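Local coordinates for protein TRAS1 ORF2p (Bombyx mori, PDB 1WDU) that is the endonuclease domain of a telomere-specific non-LTR retrotransposon, probably nicking the target DNA at which a new copy of the element is inserted, at residues Y20-T34 with A41-Y55. The protein carries 1 engineered substitution. Residues are numbered along the deposited sequence; the frame is centred on the assembly and turned at random.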
loop_
_atom_site.group_PDB
_atom_site.type_symbol
_atom_site.label_atom_id
_atom_site.label_comp_id
_atom_site.label_asym_id
_atom_site.label_seq_id
_atom_site.Cartn_x
_atom_site.Cartn_y
_atom_site.Cartn_z
ATOM N N TYR A 20 -0.430 10.498 11.767
ATOM C CA TYR A 20 -1.117 10.355 10.489
ATOM C C TYR A 20 -1.353 8.862 10.293
ATOM O O TYR A 20 -0.419 8.121 10.004
ATOM C CB TYR A 20 -0.260 10.878 9.340
ATOM C CG TYR A 20 -0.242 12.378 9.223
ATOM C CD1 TYR A 20 0.647 13.148 9.971
ATOM C CD2 TYR A 20 -1.141 13.035 8.380
ATOM C CE1 TYR A 20 0.641 14.541 9.882
ATOM C CE2 TYR A 20 -1.158 14.421 8.284
ATOM C CZ TYR A 20 -0.268 15.168 9.037
ATOM O OH TYR A 20 -0.293 16.541 8.948
ATOM N N ARG A 21 -2.591 8.418 10.465
ATOM C CA ARG A 21 -2.903 7.004 10.307
ATOM C C ARG A 21 -3.111 6.613 8.844
ATOM O O ARG A 21 -3.771 7.326 8.079
ATOM C CB ARG A 21 -4.149 6.643 11.118
ATOM C CG ARG A 21 -4.016 6.905 12.607
ATOM C CD ARG A 21 -5.185 6.309 13.382
ATOM N NE ARG A 21 -5.016 6.453 14.828
ATOM C CZ ARG A 21 -5.051 7.616 15.474
ATOM N NH1 ARG A 21 -5.253 8.747 14.806
ATOM N NH2 ARG A 21 -4.885 7.646 16.791
ATOM N N VAL A 22 -2.542 5.474 8.465
ATOM C CA VAL A 22 -2.660 4.979 7.097
ATOM C C VAL A 22 -3.371 3.626 7.024
ATOM O O VAL A 22 -3.086 2.721 7.812
ATOM C CB VAL A 22 -1.267 4.806 6.443
ATOM C CG1 VAL A 22 -1.423 4.281 5.008
ATOM C CG2 VAL A 22 -0.510 6.130 6.457
ATOM N N LEU A 23 -4.283 3.486 6.065
ATOM C CA LEU A 23 -4.994 2.221 5.865
ATOM C C LEU A 23 -4.489 1.540 4.583
ATOM O O LEU A 23 -4.267 2.204 3.577
ATOM C CB LEU A 23 -6.507 2.466 5.736
ATOM C CG LEU A 23 -7.235 3.228 6.853
ATOM C CD1 LEU A 23 -8.708 3.344 6.490
ATOM C CD2 LEU A 23 -7.064 2.508 8.194
ATOM N N GLN A 24 -4.291 0.228 4.619
ATOM C CA GLN A 24 -3.851 -0.501 3.429
ATOM C C GLN A 24 -4.864 -1.619 3.195
ATOM O O GLN A 24 -5.073 -2.449 4.073
ATOM C CB GLN A 24 -2.454 -1.109 3.619
ATOM C CG GLN A 24 -1.900 -1.781 2.349
ATOM C CD GLN A 24 -0.518 -2.387 2.552
ATOM O OE1 GLN A 24 0.400 -1.707 3.007
ATOM N NE2 GLN A 24 -0.364 -3.673 2.213
ATOM N N ALA A 25 -5.486 -1.650 2.020
ATOM C CA ALA A 25 -6.480 -2.682 1.751
ATOM C C ALA A 25 -6.763 -2.964 0.285
ATOM O O ALA A 25 -6.813 -2.054 -0.548
ATOM C CB ALA A 25 -7.792 -2.328 2.454
ATOM N N ASN A 26 -6.951 -4.246 -0.004
ATOM C CA ASN A 26 -7.285 -4.712 -1.335
ATOM C C ASN A 26 -8.788 -4.954 -1.275
ATOM O O ASN A 26 -9.249 -5.917 -0.673
ATOM C CB ASN A 26 -6.564 -6.022 -1.659
ATOM C CG ASN A 26 -6.960 -6.578 -3.021
ATOM O OD1 ASN A 26 -8.019 -6.237 -3.553
ATOM N ND2 ASN A 26 -6.120 -7.440 -3.585
ATOM N N LEU A 27 -9.537 -4.059 -1.901
ATOM C CA LEU A 27 -10.991 -4.096 -1.931
ATOM C C LEU A 27 -11.614 -5.123 -2.862
ATOM O O LEU A 27 -12.808 -5.427 -2.748
ATOM C CB LEU A 27 -11.502 -2.709 -2.304
ATOM C CG LEU A 27 -11.544 -1.652 -1.197
ATOM C CD1 LEU A 27 -10.607 -2.014 -0.059
ATOM C CD2 LEU A 27 -11.206 -0.292 -1.803
ATOM N N GLN A 28 -10.812 -5.642 -3.788
ATOM C CA GLN A 28 -11.272 -6.634 -4.758
ATOM C C GLN A 28 -12.446 -6.194 -5.636
ATOM O O GLN A 28 -13.250 -7.018 -6.062
ATOM C CB GLN A 28 -11.622 -7.945 -4.047
ATOM C CG GLN A 28 -10.391 -8.737 -3.626
ATOM C CD GLN A 28 -10.706 -10.167 -3.223
ATOM O OE1 GLN A 28 -9.809 -11.012 -3.150
ATOM N NE2 GLN A 28 -11.977 -10.446 -2.949
ATOM N N ARG A 29 -12.534 -4.896 -5.909
ATOM C CA ARG A 29 -13.599 -4.348 -6.745
ATOM C C ARG A 29 -14.994 -4.459 -6.132
ATOM O O ARG A 29 -15.992 -4.313 -6.840
ATOM C CB ARG A 29 -13.613 -5.035 -8.117
ATOM C CG ARG A 29 -12.290 -5.017 -8.867
ATOM C CD ARG A 29 -12.508 -5.377 -10.327
ATOM N NE ARG A 29 -11.261 -5.652 -11.036
ATOM C CZ ARG A 29 -10.500 -6.721 -10.818
ATOM N NH1 ARG A 29 -10.860 -7.621 -9.908
ATOM N NH2 ARG A 29 -9.381 -6.897 -11.511
ATOM N N LYS A 30 -15.071 -4.722 -4.831
ATOM C CA LYS A 30 -16.364 -4.847 -4.158
ATOM C C LYS A 30 -16.939 -3.494 -3.732
ATOM O O LYS A 30 -16.354 -2.797 -2.897
ATOM C CB LYS A 30 -16.243 -5.749 -2.924
ATOM C CG LYS A 30 -16.017 -7.223 -3.217
ATOM C CD LYS A 30 -16.009 -8.028 -1.919
ATOM C CE LYS A 30 -15.896 -9.532 -2.173
ATOM N NZ LYS A 30 -15.917 -10.337 -0.908
ATOM N N LYS A 31 -18.089 -3.137 -4.303
ATOM C CA LYS A 31 -18.765 -1.877 -3.995
ATOM C C LYS A 31 -18.930 -1.715 -2.489
ATOM O O LYS A 31 -18.792 -0.622 -1.951
ATOM C CB LYS A 31 -20.146 -1.845 -4.654
ATOM C CG LYS A 31 -20.147 -2.206 -6.134
ATOM C CD LYS A 31 -21.551 -2.122 -6.736
ATOM C CE LYS A 31 -21.572 -2.655 -8.167
ATOM N NZ LYS A 31 -22.866 -2.409 -8.868
ATOM N N LEU A 32 -19.230 -2.823 -1.823
ATOM C CA LEU A 32 -19.429 -2.857 -0.381
ATOM C C LEU A 32 -18.133 -2.621 0.393
ATOM O O LEU A 32 -18.110 -1.884 1.391
ATOM C CB LEU A 32 -20.029 -4.210 0.025
ATOM C CG LEU A 32 -19.451 -5.463 -0.657
ATOM C CD1 LEU A 32 -19.818 -6.695 0.159
ATOM C CD2 LEU A 32 -19.979 -5.589 -2.098
ATOM N N ALA A 33 -17.058 -3.253 -0.073
ATOM C CA ALA A 33 -15.757 -3.131 0.565
ATOM C C ALA A 33 -15.286 -1.682 0.583
ATOM O O ALA A 33 -14.719 -1.226 1.577
ATOM C CB ALA A 33 -14.729 -4.014 -0.157
ATOM N N THR A 34 -15.523 -0.950 -0.501
ATOM C CA THR A 34 -15.084 0.441 -0.542
ATOM C C THR A 34 -15.940 1.307 0.380
ATOM O O THR A 34 -15.511 2.372 0.817
ATOM C CB THR A 34 -15.101 1.025 -1.983
ATOM O OG1 THR A 34 -16.265 1.837 -2.160
ATOM C CG2 THR A 34 -15.074 -0.093 -3.023
ATOM N N ALA A 41 -12.141 4.604 7.691
ATOM C CA ALA A 41 -11.308 5.799 7.617
ATOM C C ALA A 41 -11.930 6.910 8.454
ATOM O O ALA A 41 -11.219 7.659 9.135
ATOM C CB ALA A 41 -11.166 6.256 6.168
ATOM N N ALA A 42 -13.255 7.024 8.391
ATOM C CA ALA A 42 -13.964 8.038 9.171
ATOM C C ALA A 42 -13.784 7.712 10.649
ATOM O O ALA A 42 -13.343 8.551 11.430
ATOM C CB ALA A 42 -15.445 8.043 8.815
ATOM N N THR A 43 -14.117 6.475 11.010
ATOM C CA THR A 43 -14.014 5.994 12.385
ATOM C C THR A 43 -12.620 6.170 12.970
ATOM O O THR A 43 -12.451 6.809 14.008
ATOM C CB THR A 43 -14.387 4.503 12.475
ATOM O OG1 THR A 43 -15.719 4.313 11.987
ATOM C CG2 THR A 43 -14.308 4.026 13.912
ATOM N N ARG A 44 -11.625 5.587 12.305
ATOM C CA ARG A 44 -10.239 5.673 12.750
ATOM C C ARG A 44 -9.617 7.050 12.531
ATOM O O ARG A 44 -8.518 7.323 13.016
ATOM C CB ARG A 44 -9.388 4.640 12.022
ATOM C CG ARG A 44 -9.515 3.235 12.540
ATOM C CD ARG A 44 -8.370 2.401 12.001
ATOM N NE ARG A 44 -8.204 1.162 12.753
ATOM C CZ ARG A 44 -9.051 0.142 12.713
ATOM N NH1 ARG A 44 -10.133 0.206 11.947
ATOM N NH2 ARG A 44 -8.816 -0.938 13.448
ATOM N N LYS A 45 -10.322 7.912 11.805
ATOM C CA LYS A 45 -9.819 9.247 11.505
ATOM C C LYS A 45 -8.478 9.093 10.798
ATOM O O LYS A 45 -7.462 9.669 11.202
ATOM C CB LYS A 45 -9.679 10.076 12.792
ATOM C CG LYS A 45 -10.998 10.710 13.253
ATOM C CD LYS A 45 -10.899 11.321 14.648
ATOM C CE LYS A 45 -10.749 10.248 15.724
ATOM N NZ LYS A 45 -10.700 10.829 17.103
ATOM N N ALA A 46 -8.494 8.290 9.738
ATOM C CA ALA A 46 -7.303 8.027 8.948
ATOM C C ALA A 46 -7.025 9.188 8.000
ATOM O O ALA A 46 -7.941 9.875 7.558
ATOM C CB ALA A 46 -7.480 6.740 8.161
ATOM N N ALA A 47 -5.755 9.410 7.695
ATOM C CA ALA A 47 -5.382 10.478 6.784
ATOM C C ALA A 47 -5.165 9.918 5.386
ATOM O O ALA A 47 -5.440 10.591 4.395
ATOM C CB ALA A 47 -4.107 11.157 7.266
ATOM N N ILE A 48 -4.692 8.672 5.324
ATOM C CA ILE A 48 -4.375 8.018 4.058
ATOM C C ILE A 48 -4.876 6.575 3.923
ATOM O O ILE A 48 -5.018 5.838 4.905
ATOM C CB ILE A 48 -2.833 7.962 3.849
ATOM C CG1 ILE A 48 -2.223 9.371 3.931
ATOM C CG2 ILE A 48 -2.508 7.294 2.509
ATOM C CD1 ILE A 48 -2.495 10.227 2.725
ATOM N N ALA A 49 -5.129 6.178 2.684
ATOM C CA ALA A 49 -5.529 4.815 2.393
ATOM C C ALA A 49 -4.749 4.378 1.148
ATOM O O ALA A 49 -4.769 5.066 0.122
ATOM C CB ALA A 49 -7.026 4.731 2.145
ATOM N N LEU A 50 -4.019 3.270 1.267
ATOM C CA LEU A 50 -3.261 2.706 0.147
ATOM C C LEU A 50 -4.139 1.551 -0.332
ATOM O O LEU A 50 -4.193 0.487 0.291
ATOM C CB LEU A 50 -1.892 2.209 0.615
ATOM C CG LEU A 50 -1.015 3.263 1.322
ATOM C CD1 LEU A 50 0.275 2.613 1.788
ATOM C CD2 LEU A 50 -0.717 4.424 0.399
ATOM N N ILE A 51 -4.831 1.786 -1.442
ATOM C CA ILE A 51 -5.783 0.841 -2.003
ATOM C C ILE A 51 -5.339 0.043 -3.218
ATOM O O ILE A 51 -4.506 0.490 -4.004
ATOM C CB ILE A 51 -7.067 1.586 -2.428
ATOM C CG1 ILE A 51 -7.559 2.482 -1.295
ATOM C CG2 ILE A 51 -8.149 0.592 -2.823
ATOM C CD1 ILE A 51 -8.565 3.528 -1.763
ATOM N N GLN A 52 -5.930 -1.142 -3.362
ATOM C CA GLN A 52 -5.698 -2.006 -4.511
ATOM C C GLN A 52 -7.059 -2.523 -4.927
ATOM O O GLN A 52 -7.907 -2.801 -4.073
ATOM C CB GLN A 52 -4.806 -3.208 -4.173
ATOM C CG GLN A 52 -3.422 -2.847 -3.678
ATOM C CD GLN A 52 -3.443 -2.460 -2.224
ATOM O OE1 GLN A 52 -3.990 -3.190 -1.398
ATOM N NE2 GLN A 52 -2.849 -1.317 -1.897
ATOM N N GLU A 53 -7.272 -2.631 -6.236
ATOM C CA GLU A 53 -8.527 -3.149 -6.765
ATOM C C GLU A 53 -9.770 -2.388 -6.304
ATOM O O GLU A 53 -10.711 -2.986 -5.778
ATOM C CB GLU A 53 -8.679 -4.618 -6.372
ATOM C CG GLU A 53 -7.560 -5.513 -6.847
ATOM C CD GLU A 53 -7.824 -6.094 -8.215
ATOM O OE1 GLU A 53 -7.656 -5.373 -9.225
ATOM O OE2 GLU A 53 -8.215 -7.279 -8.276
ATOM N N PRO A 54 -9.791 -1.062 -6.481
ATOM C CA PRO A 54 -10.978 -0.314 -6.055
ATOM C C PRO A 54 -12.108 -0.563 -7.049
ATOM O O PRO A 54 -11.869 -0.956 -8.192
ATOM C CB PRO A 54 -10.498 1.128 -6.084
ATOM C CG PRO A 54 -9.578 1.121 -7.255
ATOM C CD PRO A 54 -8.783 -0.158 -7.060
ATOM N N TYR A 55 -13.342 -0.349 -6.618
ATOM C CA TYR A 55 -14.468 -0.550 -7.511
ATOM C C TYR A 55 -14.626 0.674 -8.404
ATOM O O TYR A 55 -14.608 1.809 -7.922
ATOM C CB TYR A 55 -15.746 -0.801 -6.705
ATOM C CG TYR A 55 -17.017 -0.574 -7.486
ATOM C CD1 TYR A 55 -17.683 0.651 -7.424
ATOM C CD2 TYR A 55 -17.541 -1.570 -8.311
ATOM C CE1 TYR A 55 -18.835 0.882 -8.164
ATOM C CE2 TYR A 55 -18.696 -1.348 -9.062
ATOM C CZ TYR A 55 -19.338 -0.119 -8.982
ATOM O OH TYR A 55 -20.474 0.114 -9.723
HETATM O O HOH W 1 -4.657 10.405 10.883
HETATM O O HOH W 2 -2.256 -4.592 0.905
#
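Lys31 lays its extended chain across one face of the Tyr55 ring, CG standing 3.4 Å from the ring centroid as a CH-pi contact and CE running on past CE2 toward OH. With CG anti to its backbone N (chi1 161°), Tyr55 brings its ring against Lys31, and Thr34 CG2 packs on its CB. An alanine in place of Tyr55 would probably leave the Lys31 chain without its flat support and free to turn. Next door, Glu53 grips the turn 27-30 twice: its O accepts from Arg29 N at 2.6 Å, and its carboxylate sits over one face of the Arg29 guanidinium, a salt bridge of charges alone with the two planes 73° apart. Asn26 OD1 rests against Glu53 CB while closing an Asx turn with Gln28 N. Further back, Leu23 reaches from the strand to the end of the helix, CD1 on Ala41 CB (3.8 Å), and its CG meets Ala46 CB in the loop that follows. Arg21 O takes both Ala47 N and Ile48 N, and from there strands 20-26 and 48-52 pair in parallel. Linked by helix 31-44, which a Schellman motif at Lys45 ends, they form the beta-alpha-beta crossover that opens this DNase I-like four-layered alpha/beta sandwich.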